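Local structure of 3-dehydroshikimate dehydratase (Pseudomonas putida, 5HMQ) at residues E307-R312 and E592-R597; G321-G326 and A434-G439; A449-S454 and R517-H522. The protein converts 3-dehydroshikimate to protocatechuate in quinate and shikimate degradation, using a divalent metal ion in its N-terminal sugar phosphate isomerase-like domain. All blocks are in the same frame, centred on the assembly; numbering follows the deposited sequence.

Interaction 1. Residues E307-R312 and E592-R597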
ATOM      1  N   GLU C 307     -12.430 -23.156 -19.181  1.00 57.93           N
ATOM      2  CA  GLU C 307     -13.388 -24.247 -19.325  1.00 55.54           C
ATOM      3  C   GLU C 307     -13.227 -25.282 -18.215  1.00 57.26           C
ATOM      4  O   GLU C 307     -14.216 -25.854 -17.747  1.00 55.49           O
ATOM      5  CB  GLU C 307     -13.239 -24.905 -20.695  1.00 54.48           C
ATOM      6  CG  GLU C 307     -14.567 -25.216 -21.374  1.00 61.40           C
ATOM      7  CD  GLU C 307     -15.249 -23.973 -21.927  1.00 65.07           C
ATOM      8  OE1 GLU C 307     -16.469 -23.811 -21.705  1.00 66.56           O
ATOM      9  OE2 GLU C 307     -14.558 -23.161 -22.576  1.00 66.10           O
ATOM     10  N   ALA C 308     -11.996 -25.516 -17.760  1.00 55.40           N
ATOM     11  CA  ALA C 308     -11.763 -26.508 -16.715  1.00 52.40           C
ATOM     12  C   ALA C 308     -12.307 -26.029 -15.375  1.00 55.27           C
ATOM     13  O   ALA C 308     -13.129 -26.706 -14.748  1.00 58.31           O
ATOM     14  CB  ALA C 308     -10.269 -26.827 -16.613  1.00 49.32           C
ATOM     15  N   VAL C 309     -11.851 -24.861 -14.914  1.00 54.84           N
ATOM     16  CA  VAL C 309     -12.322 -24.345 -13.633  1.00 54.50           C
ATOM     17  C   VAL C 309     -13.783 -23.927 -13.723  1.00 54.16           C
ATOM     18  O   VAL C 309     -14.531 -24.047 -12.745  1.00 53.60           O
ATOM     19  CB  VAL C 309     -11.429 -23.181 -13.160  1.00 54.18           C
ATOM     20  CG1 VAL C 309     -11.757 -22.806 -11.724  1.00 56.69           C
ATOM     21  CG2 VAL C 309      -9.959 -23.549 -13.291  1.00 56.56           C
ATOM     22  N   GLY C 310     -14.223 -23.451 -14.891  1.00 52.38           N
ATOM     23  CA  GLY C 310     -15.613 -23.050 -15.036  1.00 53.09           C
ATOM     24  C   GLY C 310     -16.569 -24.217 -14.894  1.00 54.55           C
ATOM     25  O   GLY C 310     -17.645 -24.083 -14.306  1.00 55.15           O
ATOM     26  N   ALA C 311     -16.191 -25.376 -15.432  1.00 54.44           N
ATOM     27  CA  ALA C 311     -16.998 -26.573 -15.239  1.00 53.30           C
ATOM     28  C   ALA C 311     -16.981 -26.997 -13.778  1.00 54.98           C
ATOM     29  O   ALA C 311     -18.000 -27.442 -13.238  1.00 56.84           O
ATOM     30  CB  ALA C 311     -16.497 -27.702 -16.138  1.00 52.66           C
ATOM     31  N   ARG C 312     -15.824 -26.866 -13.123  1.00 52.95           N
ATOM     32  CA  ARG C 312     -15.722 -27.213 -11.712  1.00 51.88           C
ATOM     33  C   ARG C 312     -16.558 -26.272 -10.853  1.00 54.91           C
ATOM     34  O   ARG C 312     -17.210 -26.708  -9.897  1.00 57.11           O
ATOM     35  CB  ARG C 312     -14.254 -27.173 -11.282  1.00 55.36           C
ATOM     36  CG  ARG C 312     -13.806 -28.346 -10.436  1.00 57.69           C
ATOM     37  CD  ARG C 312     -12.290 -28.382 -10.310  1.00 58.16           C
ATOM     38  NE  ARG C 312     -11.631 -28.333 -11.613  1.00 61.16           N
ATOM     39  CZ  ARG C 312     -10.782 -27.382 -11.991  1.00 61.03           C
ATOM     40  NH1 ARG C 312     -10.469 -26.396 -11.162  1.00 60.82           N
ATOM     41  NH2 ARG C 312     -10.236 -27.422 -13.198  1.00 62.46           N
ATOM     42  N   GLU C 592     -16.544 -24.923   2.323  1.00 52.38           N
ATOM     43  CA  GLU C 592     -15.115 -24.711   2.201  1.00 52.75           C
ATOM     44  C   GLU C 592     -14.851 -23.731   1.060  1.00 55.16           C
ATOM     45  O   GLU C 592     -15.700 -23.541   0.187  1.00 57.41           O
ATOM     46  CB  GLU C 592     -14.394 -26.031   1.941  1.00 49.97           C
ATOM     47  CG  GLU C 592     -14.446 -27.011   3.098  1.00 53.16           C
ATOM     48  CD  GLU C 592     -13.766 -28.326   2.771  1.00 57.59           C
ATOM     49  OE1 GLU C 592     -13.712 -28.689   1.577  1.00 59.99           O
ATOM     50  OE2 GLU C 592     -13.291 -29.002   3.709  1.00 60.56           O
ATOM     51  N   PRO C 593     -13.687 -23.082   1.055  1.00 54.78           N
ATOM     52  CA  PRO C 593     -13.366 -22.179  -0.055  1.00 53.36           C
ATOM     53  C   PRO C 593     -13.283 -22.935  -1.372  1.00 52.10           C
ATOM     54  O   PRO C 593     -12.759 -24.049  -1.438  1.00 52.47           O
ATOM     55  CB  PRO C 593     -12.006 -21.593   0.345  1.00 52.62           C
ATOM     56  CG  PRO C 593     -11.949 -21.744   1.825  1.00 51.13           C
ATOM     57  CD  PRO C 593     -12.679 -23.015   2.128  1.00 54.20           C
ATOM     58  N   PHE C 594     -13.820 -22.323  -2.426  1.00 50.05           N
ATOM     59  CA  PHE C 594     -13.682 -22.867  -3.772  1.00 51.92           C
ATOM     60  C   PHE C 594     -12.268 -22.592  -4.264  1.00 54.53           C
ATOM     61  O   PHE C 594     -11.937 -21.457  -4.624  1.00 52.83           O
ATOM     62  CB  PHE C 594     -14.719 -22.261  -4.716  1.00 52.61           C
ATOM     63  CG  PHE C 594     -14.514 -22.639  -6.159  1.00 53.46           C
ATOM     64  CD1 PHE C 594     -14.945 -23.866  -6.636  1.00 54.53           C
ATOM     65  CD2 PHE C 594     -13.894 -21.764  -7.038  1.00 50.28           C
ATOM     66  CE1 PHE C 594     -14.757 -24.214  -7.962  1.00 54.26           C
ATOM     67  CE2 PHE C 594     -13.706 -22.105  -8.363  1.00 50.51           C
ATOM     68  CZ  PHE C 594     -14.136 -23.333  -8.826  1.00 52.88           C
ATOM     69  N   GLU C 595     -11.441 -23.638  -4.287  1.00 57.96           N
ATOM     70  CA  GLU C 595     -10.059 -23.566  -4.755  1.00 55.00           C
ATOM     71  C   GLU C 595      -9.314 -22.383  -4.137  1.00 55.32           C
ATOM     72  O   GLU C 595      -8.702 -21.565  -4.828  1.00 56.05           O
ATOM     73  CB  GLU C 595     -10.011 -23.523  -6.282  1.00 55.57           C
ATOM     74  CG  GLU C 595     -10.614 -24.766  -6.917  1.00 56.37           C
ATOM     75  CD  GLU C 595     -10.382 -24.843  -8.407  1.00 58.92           C
ATOM     76  OE1 GLU C 595      -9.578 -24.043  -8.933  1.00 60.50           O
ATOM     77  OE2 GLU C 595     -11.009 -25.705  -9.056  1.00 60.10           O
ATOM     78  N   GLU C 596      -9.391 -22.298  -2.807  1.00 57.27           N
ATOM     79  CA  GLU C 596      -8.599 -21.377  -1.993  1.00 56.89           C
ATOM     80  C   GLU C 596      -8.922 -19.909  -2.273  1.00 58.01           C
ATOM     81  O   GLU C 596      -8.069 -19.036  -2.097  1.00 56.10           O
ATOM     82  CB  GLU C 596      -7.098 -21.636  -2.170  1.00 59.39           C
ATOM     83  CG  GLU C 596      -6.689 -23.099  -2.022  1.00 62.84           C
ATOM     84  CD  GLU C 596      -6.685 -23.585  -0.576  1.00 70.35           C
ATOM     85  OE1 GLU C 596      -7.117 -22.829   0.316  1.00 73.16           O
ATOM     86  OE2 GLU C 596      -6.244 -24.726  -0.338  1.00 73.06           O
ATOM     87  N   ARG C 597     -10.152 -19.617  -2.693  1.00 55.88           N
ATOM     88  CA  ARG C 597     -10.585 -18.234  -2.858  1.00 51.80           C
ATOM     89  C   ARG C 597     -11.859 -17.978  -2.066  1.00 50.54           C
ATOM     90  O   ARG C 597     -11.858 -18.020  -0.831  1.00 51.79           O
ATOM     91  CB  ARG C 597     -10.820 -17.900  -4.332  1.00 50.40           C
ATOM     92  CG  ARG C 597      -9.955 -18.679  -5.288  1.00 52.12           C
ATOM     93  CD  ARG C 597      -9.015 -17.778  -6.053  1.00 56.00           C
ATOM     94  NE  ARG C 597      -8.102 -18.561  -6.879  1.00 58.74           N
ATOM     95  CZ  ARG C 597      -7.113 -18.045  -7.600  1.00 57.15           C
ATOM     96  NH1 ARG C 597      -6.903 -16.737  -7.600  1.00 57.48           N
ATOM     97  NH2 ARG C 597      -6.332 -18.839  -8.319  1.00 58.15           N
TER

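Interaction 2. Residues G321-G326 and A434-G439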
ATOM      1  N   GLY C 321     -27.722 -26.333  -5.786  1.00 50.99           N
ATOM      2  CA  GLY C 321     -29.105 -26.229  -6.195  1.00 51.38           C
ATOM      3  C   GLY C 321     -29.373 -25.423  -7.444  1.00 52.53           C
ATOM      4  O   GLY C 321     -30.543 -25.226  -7.787  1.00 55.54           O
ATOM      5  N   PHE C 322     -28.339 -24.948  -8.132  1.00 50.97           N
ATOM      6  CA  PHE C 322     -28.539 -24.133  -9.320  1.00 49.06           C
ATOM      7  C   PHE C 322     -28.816 -25.018 -10.529  1.00 50.40           C
ATOM      8  O   PHE C 322     -28.264 -26.115 -10.655  1.00 52.96           O
ATOM      9  CB  PHE C 322     -27.320 -23.247  -9.582  1.00 48.27           C
ATOM     10  CG  PHE C 322     -27.181 -22.107  -8.614  1.00 48.92           C
ATOM     11  CD1 PHE C 322     -26.550 -22.289  -7.395  1.00 49.49           C
ATOM     12  CD2 PHE C 322     -27.683 -20.852  -8.921  1.00 47.18           C
ATOM     13  CE1 PHE C 322     -26.425 -21.244  -6.501  1.00 52.06           C
ATOM     14  CE2 PHE C 322     -27.560 -19.804  -8.030  1.00 46.61           C
ATOM     15  CZ  PHE C 322     -26.930 -19.999  -6.819  1.00 47.50           C
ATOM     16  N   ALA C 323     -29.685 -24.538 -11.412  1.00 54.05           N
ATOM     17  CA  ALA C 323     -30.000 -25.219 -12.658  1.00 55.85           C
ATOM     18  C   ALA C 323     -29.212 -24.602 -13.804  1.00 55.46           C
ATOM     19  O   ALA C 323     -28.969 -23.392 -13.824  1.00 60.07           O
ATOM     20  CB  ALA C 323     -31.497 -25.144 -12.962  1.00 56.61           C
ATOM     21  N   GLU C 324     -28.800 -25.441 -14.749  1.00 58.08           N
ATOM     22  CA  GLU C 324     -28.172 -24.961 -15.977  1.00 58.91           C
ATOM     23  C   GLU C 324     -29.239 -24.297 -16.834  1.00 59.02           C
ATOM     24  O   GLU C 324     -29.970 -24.965 -17.566  1.00 60.97           O
ATOM     25  CB  GLU C 324     -27.508 -26.110 -16.725  1.00 59.80           C
ATOM     26  CG  GLU C 324     -26.431 -26.831 -15.939  1.00 63.13           C
ATOM     27  CD  GLU C 324     -25.656 -27.817 -16.790  1.00 66.43           C
ATOM     28  OE1 GLU C 324     -24.722 -27.383 -17.497  1.00 68.21           O
ATOM     29  OE2 GLU C 324     -25.980 -29.023 -16.752  1.00 66.07           O
ATOM     30  N   ALA C 325     -29.321 -22.970 -16.765  1.00 63.53           N
ATOM     31  CA  ALA C 325     -30.393 -22.274 -17.462  1.00 61.27           C
ATOM     32  C   ALA C 325     -30.134 -22.138 -18.954  1.00 66.13           C
ATOM     33  O   ALA C 325     -31.048 -21.753 -19.689  1.00 68.39           O
ATOM     34  CB  ALA C 325     -30.609 -20.888 -16.849  1.00 57.66           C
ATOM     35  N   GLY C 326     -28.941 -22.487 -19.426  1.00 65.65           N
ATOM     36  CA  GLY C 326     -28.647 -22.398 -20.843  1.00 65.46           C
ATOM     37  C   GLY C 326     -27.276 -21.837 -21.159  1.00 63.07           C
ATOM     38  O   GLY C 326     -26.601 -21.281 -20.288  1.00 60.15           O
ATOM     39  N   ALA C 434     -35.146 -26.311 -17.354  1.00 77.64           N
ATOM     40  CA  ALA C 434     -34.161 -26.280 -16.272  1.00 75.35           C
ATOM     41  C   ALA C 434     -34.812 -26.641 -14.930  1.00 75.36           C
ATOM     42  O   ALA C 434     -34.778 -27.803 -14.478  1.00 77.05           O
ATOM     43  CB  ALA C 434     -33.538 -24.888 -16.167  1.00 76.28           C
ATOM     44  N   THR C 435     -35.449 -25.618 -14.314  1.00 69.09           N
ATOM     45  CA  THR C 435     -35.878 -25.530 -12.910  1.00 70.01           C
ATOM     46  C   THR C 435     -34.742 -25.826 -11.952  1.00 67.29           C
ATOM     47  O   THR C 435     -34.056 -26.828 -12.132  1.00 64.73           O
ATOM     48  CB  THR C 435     -36.974 -26.497 -12.527  1.00 71.84           C
ATOM     49  OG1 THR C 435     -36.753 -27.720 -13.133  1.00 73.77           O
ATOM     50  CG2 THR C 435     -38.231 -26.005 -13.224  1.00 66.83           C
ATOM     51  N   ALA C 436     -34.562 -25.032 -10.895  1.00 63.55           N
ATOM     52  CA  ALA C 436     -33.554 -25.339  -9.888  1.00 62.41           C
ATOM     53  C   ALA C 436     -34.009 -26.522  -9.031  1.00 61.93           C
ATOM     54  O   ALA C 436     -35.181 -26.906  -9.027  1.00 63.13           O
ATOM     55  CB  ALA C 436     -33.286 -24.128  -9.001  1.00 59.11           C
ATOM     56  N   THR C 437     -33.053 -27.122  -8.313  1.00 57.80           N
ATOM     57  CA  THR C 437     -33.331 -28.229  -7.402  1.00 58.05           C
ATOM     58  C   THR C 437     -33.274 -27.836  -5.932  1.00 57.90           C
ATOM     59  O   THR C 437     -33.572 -28.675  -5.075  1.00 61.07           O
ATOM     60  CB  THR C 437     -32.339 -29.375  -7.643  1.00 60.02           C
ATOM     61  OG1 THR C 437     -31.007 -28.916  -7.374  1.00 63.68           O
ATOM     62  CG2 THR C 437     -32.414 -29.843  -9.081  1.00 58.82           C
ATOM     63  N   GLY C 438     -32.916 -26.592  -5.607  1.00 52.71           N
ATOM     64  CA  GLY C 438     -32.914 -26.121  -4.241  1.00 49.59           C
ATOM     65  C   GLY C 438     -33.812 -24.919  -3.992  1.00 50.53           C
ATOM     66  O   GLY C 438     -34.534 -24.446  -4.875  1.00 56.32           O
ATOM     67  N   GLY C 439     -33.745 -24.434  -2.752  1.00 48.80           N
ATOM     68  CA  GLY C 439     -34.561 -23.321  -2.317  1.00 48.71           C
ATOM     69  C   GLY C 439     -33.786 -22.097  -1.863  1.00 51.06           C
ATOM     70  O   GLY C 439     -34.198 -21.425  -0.913  1.00 48.98           O
TER
HETATM   71  O   HOH W   1     -29.380 -28.484  -9.683  1.00 59.89           O

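Interaction 3. Residues A449-S454 and R517-H522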
ATOM      1  N   ALA C 449     -12.709  -9.073   0.179  1.00 45.61           N
ATOM      2  CA  ALA C 449     -11.430  -9.007   0.872  1.00 45.78           C
ATOM      3  C   ALA C 449     -10.545  -8.036   0.108  1.00 46.68           C
ATOM      4  O   ALA C 449     -10.219  -8.280  -1.057  1.00 44.56           O
ATOM      5  CB  ALA C 449     -10.781 -10.387   0.974  1.00 43.64           C
ATOM      6  N   LEU C 450     -10.174  -6.932   0.751  1.00 46.30           N
ATOM      7  CA  LEU C 450      -9.460  -5.863   0.072  1.00 45.12           C
ATOM      8  C   LEU C 450      -8.135  -5.566   0.762  1.00 45.79           C
ATOM      9  O   LEU C 450      -7.996  -5.795   1.968  1.00 47.23           O
ATOM     10  CB  LEU C 450     -10.302  -4.580   0.030  1.00 48.33           C
ATOM     11  CG  LEU C 450     -11.647  -4.659  -0.697  1.00 47.99           C
ATOM     12  CD1 LEU C 450     -12.453  -3.386  -0.480  1.00 46.06           C
ATOM     13  CD2 LEU C 450     -11.439  -4.918  -2.180  1.00 47.94           C
ATOM     14  N   PRO C 451      -7.140  -5.067   0.026  1.00 51.98           N
ATOM     15  CA  PRO C 451      -5.898  -4.634   0.676  1.00 50.44           C
ATOM     16  C   PRO C 451      -6.172  -3.498   1.649  1.00 48.40           C
ATOM     17  O   PRO C 451      -7.021  -2.639   1.404  1.00 50.56           O
ATOM     18  CB  PRO C 451      -5.019  -4.175  -0.494  1.00 48.16           C
ATOM     19  CG  PRO C 451      -5.603  -4.828  -1.699  1.00 49.28           C
ATOM     20  CD  PRO C 451      -7.077  -4.916  -1.438  1.00 49.97           C
ATOM     21  N   ALA C 452      -5.450  -3.515   2.771  1.00 48.80           N
ATOM     22  CA  ALA C 452      -5.668  -2.521   3.818  1.00 52.67           C
ATOM     23  C   ALA C 452      -5.507  -1.099   3.291  1.00 53.32           C
ATOM     24  O   ALA C 452      -6.231  -0.189   3.711  1.00 53.10           O
ATOM     25  CB  ALA C 452      -4.711  -2.773   4.983  1.00 52.74           C
ATOM     26  N   GLU C 453      -4.563  -0.884   2.377  1.00 50.23           N
ATOM     27  CA  GLU C 453      -4.263   0.460   1.898  1.00 51.21           C
ATOM     28  C   GLU C 453      -5.279   0.982   0.891  1.00 50.88           C
ATOM     29  O   GLU C 453      -5.269   2.183   0.598  1.00 51.15           O
ATOM     30  CB  GLU C 453      -2.872   0.507   1.252  1.00 51.25           C
ATOM     31  CG  GLU C 453      -1.830  -0.383   1.908  1.00 55.63           C
ATOM     32  CD  GLU C 453      -1.983  -1.840   1.497  1.00 61.60           C
ATOM     33  OE1 GLU C 453      -2.470  -2.087   0.373  1.00 64.30           O
ATOM     34  OE2 GLU C 453      -1.658  -2.735   2.302  1.00 61.69           O
ATOM     35  N   SER C 454      -6.149   0.126   0.356  1.00 47.78           N
ATOM     36  CA  SER C 454      -7.113   0.545  -0.659  1.00 46.62           C
ATOM     37  C   SER C 454      -8.550   0.545  -0.154  1.00 47.94           C
ATOM     38  O   SER C 454      -9.451   0.931  -0.902  1.00 47.42           O
ATOM     39  CB  SER C 454      -6.999  -0.344  -1.903  1.00 48.95           C
ATOM     40  OG  SER C 454      -7.204  -1.706  -1.583  1.00 57.33           O
ATOM     41  N   ARG C 517      -3.611 -16.377  -2.337  1.00 62.11           N
ATOM     42  CA  ARG C 517      -4.446 -15.736  -3.331  1.00 63.81           C
ATOM     43  C   ARG C 517      -4.770 -14.328  -2.856  1.00 61.32           C
ATOM     44  O   ARG C 517      -5.021 -14.111  -1.670  1.00 64.46           O
ATOM     45  CB  ARG C 517      -5.733 -16.536  -3.591  1.00 66.08           C
ATOM     46  CG  ARG C 517      -5.447 -18.024  -3.806  1.00 64.74           C
ATOM     47  CD  ARG C 517      -4.487 -18.252  -4.974  1.00 64.63           C
ATOM     48  NE  ARG C 517      -3.621 -19.409  -4.749  1.00 65.73           N
ATOM     49  CZ  ARG C 517      -3.875 -20.638  -5.190  1.00 63.91           C
ATOM     50  NH1 ARG C 517      -4.972 -20.883  -5.893  1.00 62.28           N
ATOM     51  NH2 ARG C 517      -3.027 -21.625  -4.929  1.00 62.44           N
ATOM     52  N   GLY C 518      -4.711 -13.369  -3.783  1.00 58.15           N
ATOM     53  CA  GLY C 518      -4.872 -11.955  -3.489  1.00 57.44           C
ATOM     54  C   GLY C 518      -6.239 -11.562  -2.981  1.00 55.57           C
ATOM     55  O   GLY C 518      -6.833 -12.229  -2.127  1.00 56.02           O
ATOM     56  N   SER C 519      -6.729 -10.444  -3.488  1.00 50.84           N
ATOM     57  CA  SER C 519      -7.996  -9.876  -3.068  1.00 51.02           C
ATOM     58  C   SER C 519      -9.095 -10.311  -4.030  1.00 51.85           C
ATOM     59  O   SER C 519      -8.841 -10.939  -5.059  1.00 51.45           O
ATOM     60  CB  SER C 519      -7.890  -8.351  -3.003  1.00 51.16           C
ATOM     61  OG  SER C 519      -6.865  -7.958  -2.109  1.00 48.24           O
ATOM     62  N   GLY C 520     -10.326  -9.978  -3.681  1.00 46.60           N
ATOM     63  CA  GLY C 520     -11.462 -10.385  -4.473  1.00 47.36           C
ATOM     64  C   GLY C 520     -12.623 -10.746  -3.577  1.00 44.83           C
ATOM     65  O   GLY C 520     -12.726 -10.271  -2.449  1.00 43.49           O
ATOM     66  N   VAL C 521     -13.525 -11.574  -4.106  1.00 44.26           N
ATOM     67  CA  VAL C 521     -14.706 -11.972  -3.350  1.00 44.13           C
ATOM     68  C   VAL C 521     -14.299 -12.787  -2.136  1.00 43.50           C
ATOM     69  O   VAL C 521     -13.566 -13.778  -2.240  1.00 42.69           O
ATOM     70  CB  VAL C 521     -15.672 -12.761  -4.244  1.00 46.27           C
ATOM     71  CG1 VAL C 521     -16.686 -13.518  -3.390  1.00 51.75           C
ATOM     72  CG2 VAL C 521     -16.391 -11.821  -5.175  1.00 45.07           C
ATOM     73  N   HIS C 522     -14.768 -12.359  -0.964  1.00 43.52           N
ATOM     74  CA  HIS C 522     -14.530 -13.120   0.253  1.00 44.66           C
ATOM     75  C   HIS C 522     -15.521 -14.271   0.361  1.00 47.20           C
ATOM     76  O   HIS C 522     -15.120 -15.430   0.515  1.00 47.51           O
ATOM     77  CB  HIS C 522     -14.615 -12.200   1.472  1.00 44.91           C
ATOM     78  CG  HIS C 522     -14.225 -12.862   2.757  1.00 45.91           C
ATOM     79  ND1 HIS C 522     -15.150 -13.292   3.684  1.00 46.10           N
ATOM     80  CD2 HIS C 522     -13.010 -13.166   3.269  1.00 47.15           C
ATOM     81  CE1 HIS C 522     -14.521 -13.832   4.713  1.00 44.74           C
ATOM     82  NE2 HIS C 522     -13.221 -13.769   4.485  1.00 48.44           N
TER

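Interaction 1. Residues E307-R312 and E592-R597
The backbones of 307-312, the opening turn and a half of helix 307-319, and of 592-597, a loop after strand 585-590, stay well apart: Val309 CA lies 9.2 Å from Glu595 CA. Side chains span this gap, joining a helix of the first vicinal-oxygen-chelate (VOC) module to a loop leading into strand 599-606, which carries the magnesium ligand Glu601. Phe594 holds CG anti to its backbone N (chi1 172°), and its ring reaches the helix edge-first. CG1 of Val309, likewise anti to the backbone N, meets that edge near the ring plane, 3.8 Å from Phe594 CZ, while Trp316 packs edge-to-face against the same ring. Glu595 has positive phi and an extended chain beyond CG, which carries its carboxylate out alongside Phe594 to the helix. Arg312 bends at chi3 (-53°), folding its guanidinium back over the helix so that Val309 CA lies over one face, toward its rim. The two charged groups form a salt bridge, nearly coplanar, although NH1 of Arg312 and OE2 of Glu595 are modelled too close together for their positions to be trusted. Short of the carboxylate, CG of Glu595 lies over the centre of the Phe594 ring, 4.1 Å above its plane.

Interaction 2. Residues G321-G326 and A434-G439
Gly321 ends helix 307-319 with positive phi in a Schellman motif, and the chain then enters strand 323-328. Segment 434-439 runs past it in roughly the opposite direction, as a loop without regular structure. The polar joint is at Gly321 O, which accepts a bond from Thr437 N at 3.2 Å, the donor lying above the carbonyl plane, and a second, weak one from Gly438 N. Two amides thus share one carbonyl at the helix end.

Thr437 complements this bond with its side chain. CB stands back from 321-326, and the two branches divide there. CG2 is anti to the carbonyl carbon and beside the backbone N. OG1 takes the crowded position between the backbone N and the carbonyl carbon (chi1 62°), which turns it toward Gly321, 3.5 Å from Gly321 CA. At its tip OG1 is 2.9 Å from a water, and that water donates to Phe322 O, so a solvent bridge runs beside the direct amide bond.

Farther along, the contact is made by methyl groups, against each other and against backbone carbonyls. Ala323 CB points into the loop, 3.2 Å from Thr435 O and 3.8 Å from Ala434 CB, and the latter methyl also reaches Glu324 O. Phe322 turns the other way, against Ile341 and Ile343.

The loop joins strand 428-430, at the sheet edge next to 323-328, to strand 440-450 of the second VOC module; on its other flank strand 323-328 pairs with 333-338, where two of its residues, Ala325 and Gly326, lie opposite the single Leu335, a beta bulge of the classic type.

Interaction 3. Residues A449-S454 and R517-H522
Ala449 and Gly520 form an antiparallel hydrogen-bonded pair near the start of strand 520-528. Ala449 N donates to Gly520 O at 2.9 Å, nearly along the C=O axis, and Gly520 N returns a bond of 3.1 Å to Ala449 O in the carbonyl plane; both are close to straight.

The side chains round this pair are settled by their first torsions. The backbone sets Ser519 CB 3.0 Å from Ala449 O; chi1 -58° then puts OG beside the backbone N, anti to the carbonyl carbon, and against the CD-CG edge of the proline ring, 3.1 Å from Pro451 CD. That hydroxyl has its hydrogen-bond partner in Ser502 OG; against Pro451 it makes a close contact with carbon. Leu450 points to the other side of the chain, with CG beside the backbone N (chi1 -61°), and packs against Leu455, Trp458 and Leu499. His522 has CG anti to the backbone N (chi1 -173°); its CB lies 3.9 Å from Ala449 N, and its ring passes the Ala449 methyl obliquely, CD2 at 4.2 Å from CB of that alanine. Phe599 meets this imidazole edge-to-face.

Pro451 O gathers both the amide and the hydroxyl of Ser454, closing a type I beta turn ahead of helix 455-465. Phe247 of the second subunit packs on Leu450, Pro451 and Ser519.

The two strands are neighbours in the mixed sheet of the second VOC module, which in this family curls round a metal site; here His523, next after His522, is a magnesium ligand.

How the interactions relate
Interactions 1 and 3 touch. Glu596 O lies 3.3 Å from Arg517 CG, and the like-charged Arg597 NH2 and Arg517 NH1 approach to 3.5 Å. Glu206 of the second subunit makes a salt bridge with Arg597 and a long, weak ion pair with Arg517, which probably eases that repulsion. Both contacts lie near the C-terminal magnesium site (His445, His523, Glu601), which is distinct from the catalytic metal site of the N-terminal domain, interaction 3 closer: the side chain of His522 is about 7 Å from the ion, that of Phe594 about 10 Å from the His523 side chain. Interaction 2 is remote from these sites, its centre 19 Å from that of interaction 1, yet helix 307-319 leads from one into the other.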